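Local atomic coordinates of Alpha/beta hydrolase (Pseudomonas aeruginosa PAO1, PDB entry 4R1D), a protein that probably acts as a calcium-binding lipase of the alpha/beta-hydrolase family, the effector Tle4 of the H2 type VI secretion system. Residues Ile189-Tyr200 with Tyr550-Trp561; Phe53-Asn61 with Gly137-Met148. All coordinates share one frame; numbering follows the deposited sequence.

Contact 1. Residues Ile189-Tyr200 with Tyr550-Trp561; sequences IDEEELLRASRY and YGVIKITQLADW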
loop_
_atom_site.group_PDB
_atom_site.type_symbol
_atom_site.label_atom_id
_atom_site.label_comp_id
_atom_site.label_asym_id
_atom_site.label_seq_id
_atom_site.Cartn_x
_atom_site.Cartn_y
_atom_site.Cartn_z
ATOM N N ILE A 189 -32.011 -17.729 4.693
ATOM C CA ILE A 189 -32.658 -16.585 5.307
ATOM C C ILE A 189 -34.165 -16.844 5.279
ATOM O O ILE A 189 -34.680 -17.400 4.302
ATOM C CB ILE A 189 -32.338 -15.304 4.521
ATOM C CG1 ILE A 189 -30.885 -14.877 4.761
ATOM C CG2 ILE A 189 -33.286 -14.179 4.892
ATOM C CD1 ILE A 189 -30.340 -13.903 3.707
ATOM N N ASP A 190 -34.855 -16.474 6.349
ATOM C CA ASP A 190 -36.309 -16.595 6.384
ATOM C C ASP A 190 -36.985 -15.246 6.590
ATOM O O ASP A 190 -36.319 -14.221 6.773
ATOM C CB ASP A 190 -36.787 -17.650 7.405
ATOM C CG ASP A 190 -36.574 -17.239 8.854
ATOM O OD1 ASP A 190 -36.534 -16.028 9.176
ATOM O OD2 ASP A 190 -36.464 -18.153 9.703
ATOM N N GLU A 191 -38.315 -15.242 6.549
ATOM C CA GLU A 191 -39.059 -13.987 6.573
ATOM C C GLU A 191 -38.923 -13.271 7.917
ATOM O O GLU A 191 -38.836 -12.043 7.968
ATOM C CB GLU A 191 -40.542 -14.227 6.241
ATOM C CG GLU A 191 -41.333 -12.939 6.055
ATOM C CD GLU A 191 -42.788 -13.180 5.722
ATOM O OE1 GLU A 191 -43.170 -14.348 5.473
ATOM O OE2 GLU A 191 -43.549 -12.195 5.707
ATOM N N GLU A 192 -38.922 -14.039 9.006
ATOM C CA GLU A 192 -38.613 -13.502 10.340
ATOM C C GLU A 192 -37.359 -12.666 10.351
ATOM O O GLU A 192 -37.329 -11.552 10.873
ATOM C CB GLU A 192 -38.252 -14.640 11.273
ATOM C CG GLU A 192 -39.145 -14.753 12.371
ATOM C CD GLU A 192 -40.452 -15.089 11.829
ATOM O OE1 GLU A 192 -41.265 -14.163 11.700
ATOM O OE2 GLU A 192 -40.622 -16.273 11.484
ATOM N N GLU A 193 -36.300 -13.277 9.843
ATOM C CA GLU A 193 -34.969 -12.684 9.880
ATOM C C GLU A 193 -34.922 -11.369 9.125
ATOM O O GLU A 193 -34.320 -10.401 9.599
ATOM C CB GLU A 193 -33.929 -13.670 9.343
ATOM C CG GLU A 193 -33.701 -14.860 10.270
ATOM C CD GLU A 193 -32.763 -15.888 9.679
ATOM O OE1 GLU A 193 -32.700 -15.996 8.441
ATOM O OE2 GLU A 193 -32.067 -16.566 10.455
ATOM N N LEU A 194 -35.569 -11.321 7.963
ATOM C CA LEU A 194 -35.609 -10.082 7.193
ATOM C C LEU A 194 -36.453 -9.021 7.894
ATOM O O LEU A 194 -36.119 -7.840 7.890
ATOM C CB LEU A 194 -36.136 -10.335 5.780
ATOM C CG LEU A 194 -35.213 -11.230 4.940
ATOM C CD1 LEU A 194 -35.897 -11.710 3.684
ATOM C CD2 LEU A 194 -33.913 -10.490 4.614
ATOM N N LEU A 195 -37.561 -9.429 8.491
ATOM C CA LEU A 195 -38.369 -8.450 9.203
ATOM C C LEU A 195 -37.557 -7.870 10.351
ATOM O O LEU A 195 -37.540 -6.661 10.577
ATOM C CB LEU A 195 -39.658 -9.092 9.730
ATOM C CG LEU A 195 -40.642 -8.173 10.460
ATOM C CD1 LEU A 195 -41.021 -6.961 9.610
ATOM C CD2 LEU A 195 -41.892 -8.969 10.838
ATOM N N ARG A 196 -36.861 -8.740 11.069
ATOM C CA ARG A 196 -36.019 -8.294 12.156
ATOM C C ARG A 196 -34.944 -7.348 11.630
ATOM O O ARG A 196 -34.674 -6.311 12.222
ATOM C CB ARG A 196 -35.358 -9.481 12.846
ATOM C CG ARG A 196 -34.292 -9.070 13.842
ATOM C CD ARG A 196 -34.881 -8.224 14.964
ATOM N NE ARG A 196 -34.669 -8.769 16.307
ATOM C CZ ARG A 196 -34.351 -10.031 16.595
ATOM N NH1 ARG A 196 -34.208 -10.943 15.640
ATOM N NH2 ARG A 196 -34.188 -10.388 17.862
ATOM N N ALA A 197 -34.316 -7.722 10.524
ATOM C CA ALA A 197 -33.205 -6.929 10.019
ATOM C C ALA A 197 -33.698 -5.562 9.568
ATOM O O ALA A 197 -32.982 -4.568 9.678
ATOM C CB ALA A 197 -32.497 -7.661 8.888
ATOM N N SER A 198 -34.935 -5.508 9.074
ATOM C CA SER A 198 -35.491 -4.264 8.544
ATOM C C SER A 198 -35.712 -3.217 9.632
ATOM O O SER A 198 -35.990 -2.059 9.343
ATOM C CB SER A 198 -36.802 -4.519 7.799
ATOM O OG SER A 198 -37.872 -4.760 8.705
ATOM N N ARG A 199 -35.587 -3.627 10.885
ATOM C CA ARG A 199 -35.738 -2.696 11.992
ATOM C C ARG A 199 -34.514 -1.812 12.169
ATOM O O ARG A 199 -34.561 -0.822 12.901
ATOM C CB ARG A 199 -36.080 -3.449 13.274
ATOM C CG ARG A 199 -37.386 -4.223 13.128
ATOM C CD ARG A 199 -37.912 -4.722 14.456
ATOM N NE ARG A 199 -37.938 -6.181 14.544
ATOM C CZ ARG A 199 -39.008 -6.937 14.308
ATOM N NH1 ARG A 199 -40.162 -6.379 13.960
ATOM N NH2 ARG A 199 -38.921 -8.258 14.420
ATOM N N TYR A 200 -33.427 -2.159 11.483
ATOM C CA TYR A 200 -32.170 -1.417 11.608
ATOM C C TYR A 200 -31.878 -0.546 10.394
ATOM O O TYR A 200 -32.306 -0.860 9.291
ATOM C CB TYR A 200 -31.004 -2.379 11.819
ATOM C CG TYR A 200 -31.103 -3.162 13.093
ATOM C CD1 TYR A 200 -30.540 -2.688 14.272
ATOM C CD2 TYR A 200 -31.777 -4.374 13.125
ATOM C CE1 TYR A 200 -30.636 -3.409 15.449
ATOM C CE2 TYR A 200 -31.877 -5.097 14.291
ATOM C CZ TYR A 200 -31.310 -4.612 15.447
ATOM O OH TYR A 200 -31.418 -5.346 16.602
ATOM N N TYR A 550 -26.083 -11.964 2.616
ATOM C CA TYR A 550 -26.503 -13.081 3.452
ATOM C C TYR A 550 -25.828 -13.010 4.823
ATOM O O TYR A 550 -26.485 -13.131 5.855
ATOM C CB TYR A 550 -26.153 -14.410 2.768
ATOM C CG TYR A 550 -26.394 -15.617 3.622
ATOM C CD1 TYR A 550 -27.632 -16.252 3.626
ATOM C CD2 TYR A 550 -25.380 -16.147 4.416
ATOM C CE1 TYR A 550 -27.859 -17.381 4.408
ATOM C CE2 TYR A 550 -25.602 -17.277 5.207
ATOM C CZ TYR A 550 -26.840 -17.882 5.194
ATOM O OH TYR A 550 -27.062 -18.984 5.976
ATOM N N GLY A 551 -24.512 -12.810 4.838
ATOM C CA GLY A 551 -23.797 -12.678 6.092
ATOM C C GLY A 551 -24.345 -11.547 6.960
ATOM O O GLY A 551 -24.552 -11.705 8.164
ATOM N N VAL A 552 -24.599 -10.400 6.344
ATOM C CA VAL A 552 -25.072 -9.244 7.105
ATOM C C VAL A 552 -26.419 -9.531 7.762
ATOM O O VAL A 552 -26.627 -9.217 8.948
ATOM C CB VAL A 552 -25.150 -7.999 6.227
ATOM C CG1 VAL A 552 -25.907 -6.866 6.942
ATOM C CG2 VAL A 552 -23.735 -7.560 5.843
ATOM N N ILE A 553 -27.325 -10.134 6.998
ATOM C CA ILE A 553 -28.630 -10.499 7.540
ATOM C C ILE A 553 -28.518 -11.483 8.713
ATOM O O ILE A 553 -29.136 -11.285 9.768
ATOM C CB ILE A 553 -29.561 -11.081 6.475
ATOM C CG1 ILE A 553 -29.892 -10.018 5.416
ATOM C CG2 ILE A 553 -30.840 -11.630 7.150
ATOM C CD1 ILE A 553 -30.529 -8.734 6.000
ATOM N N LYS A 554 -27.731 -12.537 8.539
ATOM C CA LYS A 554 -27.547 -13.504 9.611
ATOM C C LYS A 554 -26.912 -12.890 10.867
ATOM O O LYS A 554 -27.406 -13.088 11.980
ATOM C CB LYS A 554 -26.761 -14.717 9.121
ATOM C CG LYS A 554 -27.540 -15.601 8.126
ATOM C CD LYS A 554 -28.792 -16.212 8.771
ATOM C CE LYS A 554 -29.519 -17.160 7.811
ATOM N NZ LYS A 554 -30.565 -18.003 8.501
ATOM N N ILE A 555 -25.836 -12.121 10.686
ATOM C CA ILE A 555 -25.152 -11.501 11.814
ATOM C C ILE A 555 -26.082 -10.560 12.585
ATOM O O ILE A 555 -26.039 -10.493 13.810
ATOM C CB ILE A 555 -23.888 -10.738 11.348
ATOM C CG1 ILE A 555 -22.849 -11.747 10.841
ATOM C CG2 ILE A 555 -23.331 -9.842 12.501
ATOM C CD1 ILE A 555 -21.764 -11.171 9.904
ATOM N N THR A 556 -26.906 -9.829 11.848
ATOM C CA THR A 556 -27.868 -8.881 12.413
ATOM C C THR A 556 -28.854 -9.516 13.411
ATOM O O THR A 556 -29.337 -8.851 14.336
ATOM C CB THR A 556 -28.632 -8.171 11.264
ATOM O OG1 THR A 556 -27.700 -7.411 10.480
ATOM C CG2 THR A 556 -29.699 -7.241 11.793
ATOM N N GLN A 557 -29.143 -10.799 13.237
ATOM C CA GLN A 557 -30.043 -11.494 14.158
ATOM C C GLN A 557 -29.512 -11.441 15.596
ATOM O O GLN A 557 -30.270 -11.571 16.561
ATOM C CB GLN A 557 -30.276 -12.934 13.700
ATOM C CG GLN A 557 -30.729 -13.062 12.241
ATOM C CD GLN A 557 -31.881 -12.124 11.884
ATOM O OE1 GLN A 557 -31.806 -11.355 10.914
ATOM N NE2 GLN A 557 -32.960 -12.197 12.653
ATOM N N LEU A 558 -28.204 -11.223 15.729
ATOM C CA LEU A 558 -27.552 -11.130 17.037
ATOM C C LEU A 558 -27.638 -9.743 17.677
ATOM O O LEU A 558 -27.320 -9.580 18.853
ATOM C CB LEU A 558 -26.083 -11.549 16.924
ATOM C CG LEU A 558 -25.906 -12.989 16.445
ATOM C CD1 LEU A 558 -24.440 -13.291 16.189
ATOM C CD2 LEU A 558 -26.492 -13.963 17.468
ATOM N N ALA A 559 -28.059 -8.747 16.909
ATOM C CA ALA A 559 -28.067 -7.378 17.406
ATOM C C ALA A 559 -29.118 -7.250 18.496
ATOM O O ALA A 559 -30.203 -7.808 18.376
ATOM C CB ALA A 559 -28.353 -6.405 16.275
ATOM N N ASP A 560 -28.795 -6.528 19.563
ATOM C CA ASP A 560 -29.761 -6.310 20.633
ATOM C C ASP A 560 -30.720 -5.198 20.242
ATOM O O ASP A 560 -30.380 -4.344 19.423
ATOM C CB ASP A 560 -29.049 -5.961 21.941
ATOM C CG ASP A 560 -28.483 -7.182 22.639
ATOM O OD1 ASP A 560 -29.208 -8.193 22.753
ATOM O OD2 ASP A 560 -27.312 -7.133 23.072
ATOM N N TRP A 561 -31.918 -5.219 20.819
ATOM C CA TRP A 561 -32.893 -4.150 20.613
ATOM C C TRP A 561 -34.293 -4.545 21.083
ATOM O O TRP A 561 -34.453 -5.353 21.998
ATOM C CB TRP A 561 -32.925 -3.720 19.142
ATOM C CG TRP A 561 -34.295 -3.618 18.584
ATOM C CD1 TRP A 561 -34.952 -2.479 18.217
ATOM C CD2 TRP A 561 -35.194 -4.702 18.332
ATOM N NE1 TRP A 561 -36.207 -2.791 17.748
ATOM C CE2 TRP A 561 -36.380 -4.149 17.811
ATOM C CE3 TRP A 561 -35.111 -6.090 18.500
ATOM C CZ2 TRP A 561 -37.474 -4.932 17.459
ATOM C CZ3 TRP A 561 -36.196 -6.865 18.147
ATOM C CH2 TRP A 561 -37.361 -6.286 17.630
#

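Contact 2. Residues Phe53-Asn61 with Gly137-Met148; sequences FIPGIMGTN and GKVMRSAYNPVM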
loop_
_atom_site.group_PDB
_atom_site.type_symbol
_atom_site.label_atom_id
_atom_site.label_comp_id
_atom_site.label_asym_id
_atom_site.label_seq_id
_atom_site.Cartn_x
_atom_site.Cartn_y
_atom_site.Cartn_z
ATOM N N PHE A 53 -16.735 -1.414 5.490
ATOM C CA PHE A 53 -16.122 -2.145 4.396
ATOM C C PHE A 53 -14.622 -1.951 4.474
ATOM O O PHE A 53 -14.142 -0.817 4.566
ATOM C CB PHE A 53 -16.659 -1.648 3.052
ATOM C CG PHE A 53 -16.141 -2.418 1.888
ATOM C CD1 PHE A 53 -16.727 -3.615 1.525
ATOM C CD2 PHE A 53 -15.048 -1.959 1.170
ATOM C CE1 PHE A 53 -16.254 -4.333 0.453
ATOM C CE2 PHE A 53 -14.568 -2.682 0.087
ATOM C CZ PHE A 53 -15.176 -3.879 -0.260
ATOM N N ILE A 54 -13.890 -3.059 4.472
ATOM C CA ILE A 54 -12.451 -3.019 4.544
ATOM C C ILE A 54 -11.906 -3.609 3.251
ATOM O O ILE A 54 -12.119 -4.791 2.964
ATOM C CB ILE A 54 -11.920 -3.814 5.754
ATOM C CG1 ILE A 54 -12.645 -3.383 7.040
ATOM C CG2 ILE A 54 -10.387 -3.675 5.859
ATOM C CD1 ILE A 54 -12.192 -4.119 8.310
ATOM N N PRO A 55 -11.195 -2.789 2.471
ATOM C CA PRO A 55 -10.679 -3.176 1.156
ATOM C C PRO A 55 -9.458 -4.082 1.285
ATOM O O PRO A 55 -9.013 -4.373 2.389
ATOM C CB PRO A 55 -10.265 -1.841 0.537
ATOM C CG PRO A 55 -9.863 -1.004 1.730
ATOM C CD PRO A 55 -10.813 -1.405 2.836
ATOM N N GLY A 56 -8.923 -4.511 0.149
ATOM C CA GLY A 56 -7.832 -5.462 0.160
ATOM C C GLY A 56 -6.543 -4.982 -0.463
ATOM O O GLY A 56 -6.147 -3.818 -0.339
ATOM N N ILE A 57 -5.886 -5.924 -1.130
ATOM C CA ILE A 57 -4.548 -5.750 -1.675
ATOM C C ILE A 57 -4.414 -4.460 -2.499
ATOM O O ILE A 57 -5.114 -4.294 -3.484
ATOM C CB ILE A 57 -4.185 -6.981 -2.546
ATOM C CG1 ILE A 57 -3.922 -8.208 -1.660
ATOM C CG2 ILE A 57 -2.988 -6.688 -3.445
ATOM C CD1 ILE A 57 -3.873 -9.531 -2.446
ATOM N N MET A 58 -3.531 -3.549 -2.075
ATOM C CA MET A 58 -3.267 -2.321 -2.839
ATOM C C MET A 58 -4.543 -1.516 -3.132
ATOM O O MET A 58 -4.587 -0.743 -4.087
ATOM C CB MET A 58 -2.580 -2.672 -4.178
ATOM C CG MET A 58 -1.151 -3.181 -4.030
ATOM S SD MET A 58 -0.346 -3.604 -5.616
ATOM C CE MET A 58 -1.155 -5.177 -5.989
ATOM N N GLY A 59 -5.566 -1.686 -2.302
ATOM C CA GLY A 59 -6.905 -1.238 -2.659
ATOM C C GLY A 59 -7.269 0.177 -2.249
ATOM O O GLY A 59 -8.299 0.706 -2.683
ATOM N N THR A 60 -6.413 0.792 -1.437
ATOM C CA THR A 60 -6.689 2.108 -0.868
ATOM C C THR A 60 -5.754 3.152 -1.466
ATOM O O THR A 60 -4.553 2.930 -1.566
ATOM C CB THR A 60 -6.541 2.091 0.681
ATOM O OG1 THR A 60 -7.447 1.123 1.248
ATOM C CG2 THR A 60 -6.813 3.481 1.305
ATOM N N ASN A 61 -6.321 4.284 -1.862
ATOM C CA ASN A 61 -5.534 5.417 -2.362
ATOM C C ASN A 61 -4.619 5.983 -1.296
ATOM O O ASN A 61 -5.020 6.075 -0.136
ATOM C CB ASN A 61 -6.476 6.524 -2.828
ATOM C CG ASN A 61 -7.433 6.062 -3.906
ATOM O OD1 ASN A 61 -7.055 5.316 -4.811
ATOM N ND2 ASN A 61 -8.689 6.512 -3.819
ATOM N N GLY A 137 -14.302 7.420 -1.408
ATOM C CA GLY A 137 -13.272 7.892 -2.316
ATOM C C GLY A 137 -11.882 7.481 -1.859
ATOM O O GLY A 137 -10.882 7.949 -2.392
ATOM N N LYS A 138 -11.823 6.620 -0.852
ATOM C CA LYS A 138 -10.550 6.119 -0.341
ATOM C C LYS A 138 -10.031 4.926 -1.124
ATOM O O LYS A 138 -8.865 4.564 -0.987
ATOM C CB LYS A 138 -10.718 5.633 1.094
ATOM C CG LYS A 138 -10.879 6.709 2.136
ATOM C CD LYS A 138 -11.291 6.068 3.443
ATOM C CE LYS A 138 -11.678 7.118 4.490
ATOM N NZ LYS A 138 -12.051 6.482 5.789
ATOM N N VAL A 139 -10.903 4.287 -1.896
ATOM C CA VAL A 139 -10.589 2.974 -2.467
ATOM C C VAL A 139 -10.845 2.873 -3.971
ATOM O O VAL A 139 -11.574 3.684 -4.545
ATOM C CB VAL A 139 -11.372 1.849 -1.750
ATOM C CG1 VAL A 139 -10.983 1.788 -0.288
ATOM C CG2 VAL A 139 -12.874 2.057 -1.914
ATOM N N MET A 140 -10.248 1.858 -4.596
ATOM C CA MET A 140 -10.376 1.646 -6.035
ATOM C C MET A 140 -11.853 1.642 -6.443
ATOM O O MET A 140 -12.660 0.856 -5.933
ATOM C CB MET A 140 -9.699 0.333 -6.427
ATOM C CG MET A 140 -9.572 0.109 -7.916
ATOM S SD MET A 140 -8.638 -1.399 -8.238
ATOM C CE MET A 140 -8.558 -1.341 -10.023
ATOM N N ARG A 141 -12.207 2.532 -7.359
ATOM C CA ARG A 141 -13.623 2.761 -7.638
ATOM C C ARG A 141 -14.350 1.559 -8.243
ATOM O O ARG A 141 -15.355 1.103 -7.704
ATOM C CB ARG A 141 -13.823 3.991 -8.522
ATOM C CG ARG A 141 -15.274 4.137 -8.913
ATOM C CD ARG A 141 -15.672 5.567 -9.119
ATOM N NE ARG A 141 -14.751 6.282 -9.981
ATOM C CZ ARG A 141 -14.448 5.934 -11.226
ATOM N NH1 ARG A 141 -14.977 4.850 -11.768
ATOM N NH2 ARG A 141 -13.604 6.679 -11.926
ATOM N N SER A 142 -13.852 1.058 -9.364
ATOM C CA SER A 142 -14.520 -0.054 -10.050
ATOM C C SER A 142 -14.622 -1.304 -9.176
ATOM O O SER A 142 -15.619 -2.028 -9.211
ATOM C CB SER A 142 -13.793 -0.391 -11.357
ATOM O OG SER A 142 -12.493 -0.895 -11.085
ATOM N N ALA A 143 -13.580 -1.570 -8.400
ATOM C CA ALA A 143 -13.538 -2.787 -7.592
ATOM C C ALA A 143 -14.491 -2.760 -6.406
ATOM O O ALA A 143 -15.046 -3.804 -6.029
ATOM C CB ALA A 143 -12.123 -3.067 -7.115
ATOM N N TYR A 144 -14.683 -1.571 -5.828
ATOM C CA TYR A 144 -15.380 -1.455 -4.542
ATOM C C TYR A 144 -16.626 -0.571 -4.480
ATOM O O TYR A 144 -17.522 -0.846 -3.691
ATOM C CB TYR A 144 -14.405 -0.975 -3.488
ATOM C CG TYR A 144 -13.246 -1.923 -3.290
ATOM C CD1 TYR A 144 -13.454 -3.291 -3.121
ATOM C CD2 TYR A 144 -11.949 -1.453 -3.296
ATOM C CE1 TYR A 144 -12.376 -4.160 -2.934
ATOM C CE2 TYR A 144 -10.878 -2.299 -3.104
ATOM C CZ TYR A 144 -11.093 -3.652 -2.924
ATOM O OH TYR A 144 -9.995 -4.477 -2.729
ATOM N N ASN A 145 -16.689 0.495 -5.274
ATOM C CA ASN A 145 -17.863 1.373 -5.199
ATOM C C ASN A 145 -19.204 0.680 -5.537
ATOM O O ASN A 145 -20.199 0.895 -4.846
ATOM C CB ASN A 145 -17.674 2.667 -6.021
ATOM C CG ASN A 145 -16.848 3.737 -5.280
ATOM O OD1 ASN A 145 -17.020 4.930 -5.516
ATOM N ND2 ASN A 145 -15.969 3.310 -4.375
ATOM N N PRO A 146 -19.223 -0.174 -6.578
ATOM C CA PRO A 146 -20.472 -0.893 -6.876
ATOM C C PRO A 146 -20.986 -1.730 -5.702
ATOM O O PRO A 146 -22.167 -1.650 -5.388
ATOM C CB PRO A 146 -20.100 -1.779 -8.075
ATOM C CG PRO A 146 -18.961 -1.057 -8.739
ATOM C CD PRO A 146 -18.183 -0.429 -7.587
ATOM N N VAL A 147 -20.140 -2.511 -5.040
ATOM C CA VAL A 147 -20.665 -3.355 -3.966
ATOM C C VAL A 147 -21.060 -2.545 -2.731
ATOM O O VAL A 147 -22.020 -2.877 -2.037
ATOM C CB VAL A 147 -19.691 -4.495 -3.591
ATOM C CG1 VAL A 147 -18.445 -3.944 -2.897
ATOM C CG2 VAL A 147 -20.398 -5.541 -2.720
ATOM N N MET A 148 -20.340 -1.458 -2.476
ATOM C CA MET A 148 -20.713 -0.604 -1.369
ATOM C C MET A 148 -22.083 0.030 -1.631
ATOM O O MET A 148 -22.911 0.118 -0.736
ATOM C CB MET A 148 -19.640 0.450 -1.103
ATOM C CG MET A 148 -18.412 -0.154 -0.403
ATOM S SD MET A 148 -17.278 1.129 0.206
ATOM C CE MET A 148 -16.687 1.844 -1.333
HETATM O O HOH W 1 -11.479 6.323 -5.439
#

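Contact 1. Residues Ile189-Tyr200 with Tyr550-Trp561
Ile189 opens a helix-helix packing in an alpha/beta hydrolase, running antiparallel alongside the Tyr550 side chain with its CD1 3.6 Å from Tyr550 CD1. Helix 550-556, whose Val552 and Ile555 side chains rest on strands of the central parallel sheet, is crossed by the short helix 191-197 at 82°. Asp190 caps the shorter helix, OD1 accepting from Glu193 N at 2.8 Å; Glu193 returns the bond through OE1, which accepts from Asp190 N at 3.0 Å, completing a capping box. Because its chain is extended beyond CG (chi2 175°), Glu193 also reaches across the contact, where OE2 offers its syn lone pair to Lys554 NZ at 2.9 Å in a salt bridge. Lys554 NZ also bonds Pro188 O, so the ammonium holds both the capping glutamate and the chain just before the helix. Next along, Leu194 CD2 packs on Ile553, whose CD1 also comes to 3.7 Å from Ala197 CB, one turn after Glu193. Past the helix, the Tyr200 ring packs along the turn 556-559: Tyr200 CD2 meets Thr556 CG2 at 3.8 Å, and Tyr200 CZ meets Ala559 CB at 3.6 Å. Tyr200 OH donates to Asp560 O at 3.2 Å, from above the carbonyl plane, 73° out of it.

Contact 2. Residues Phe53-Asn61 with Gly137-Met148
An isolated antiparallel beta bridge pairs Thr60 with Val139, joining the loop that follows strand 48-54 to the residues leading into helix 141-155. The two form a non-hydrogen-bonded pair, flanked by one backbone bond at each end: Met140 N to Gly59 O at 3.0 Å, running nearly straight down the carbonyl, and Asn61 N to Lys138 O at 2.7 Å. Asn61 prolongs the pairing with its side chain, since ND2 donates to Gly137 O at 3.0 Å. That acceptor lies in the amide plane, although the donor stands 42° out of the carbonyl plane. A water accepting from the same ND2 donates in turn to Val139 O at 2.8 Å, giving the short junction a further polar link. On the apolar side, Pro55 lies athwart Val139, with Pro55 CG 3.6 Å from Val139 CG1.

Strand 48-54 is an inner strand of the parallel sheet of this alpha/beta hydrolase, beside strand 250-255, and in many members of the fold the loop at this position contributes to the oxyanion hole. Consistent with such a setting, Ile57 N makes a weak bond to Ser256 OG, at the turn where the fold places its nucleophile elbow, and the Tyr144 ring meets His255.

Phe53, with CG anti to the backbone N (chi1 -176°), sends its ring from the strand toward the helix. Its edge points at the face of Tyr144 in an offset edge-to-face pair, the centroids 5.3 Å apart and the planes at 60°. Met148 covers one face of Phe53: CG sits 4.2 Å from the ring centroid in a CH-pi contact, while SD approaches obliquely as a Met-aromatic neighbour.

Both segments of contact 2 precede those of contact 1 in the sequence, and the two contacts do not touch: their centres are 26 Å apart and their nearest atoms about 9 Å. What relates them is the calcium site, formed by Glu152, Asp156, Phe202 and Asp203. Helix 141-155, which begins in contact 2, carries Glu152, whereas residues 189-200 of contact 1 lead directly into the strand bearing Phe202 and Asp203. The ion lies about 10 Å from the side chain of Tyr200 and about 11 Å from that of Met148. One segment of each contact thus leads to the same metal, and the side chain of Thr556 approaches that of Phe202 to about 3 Å.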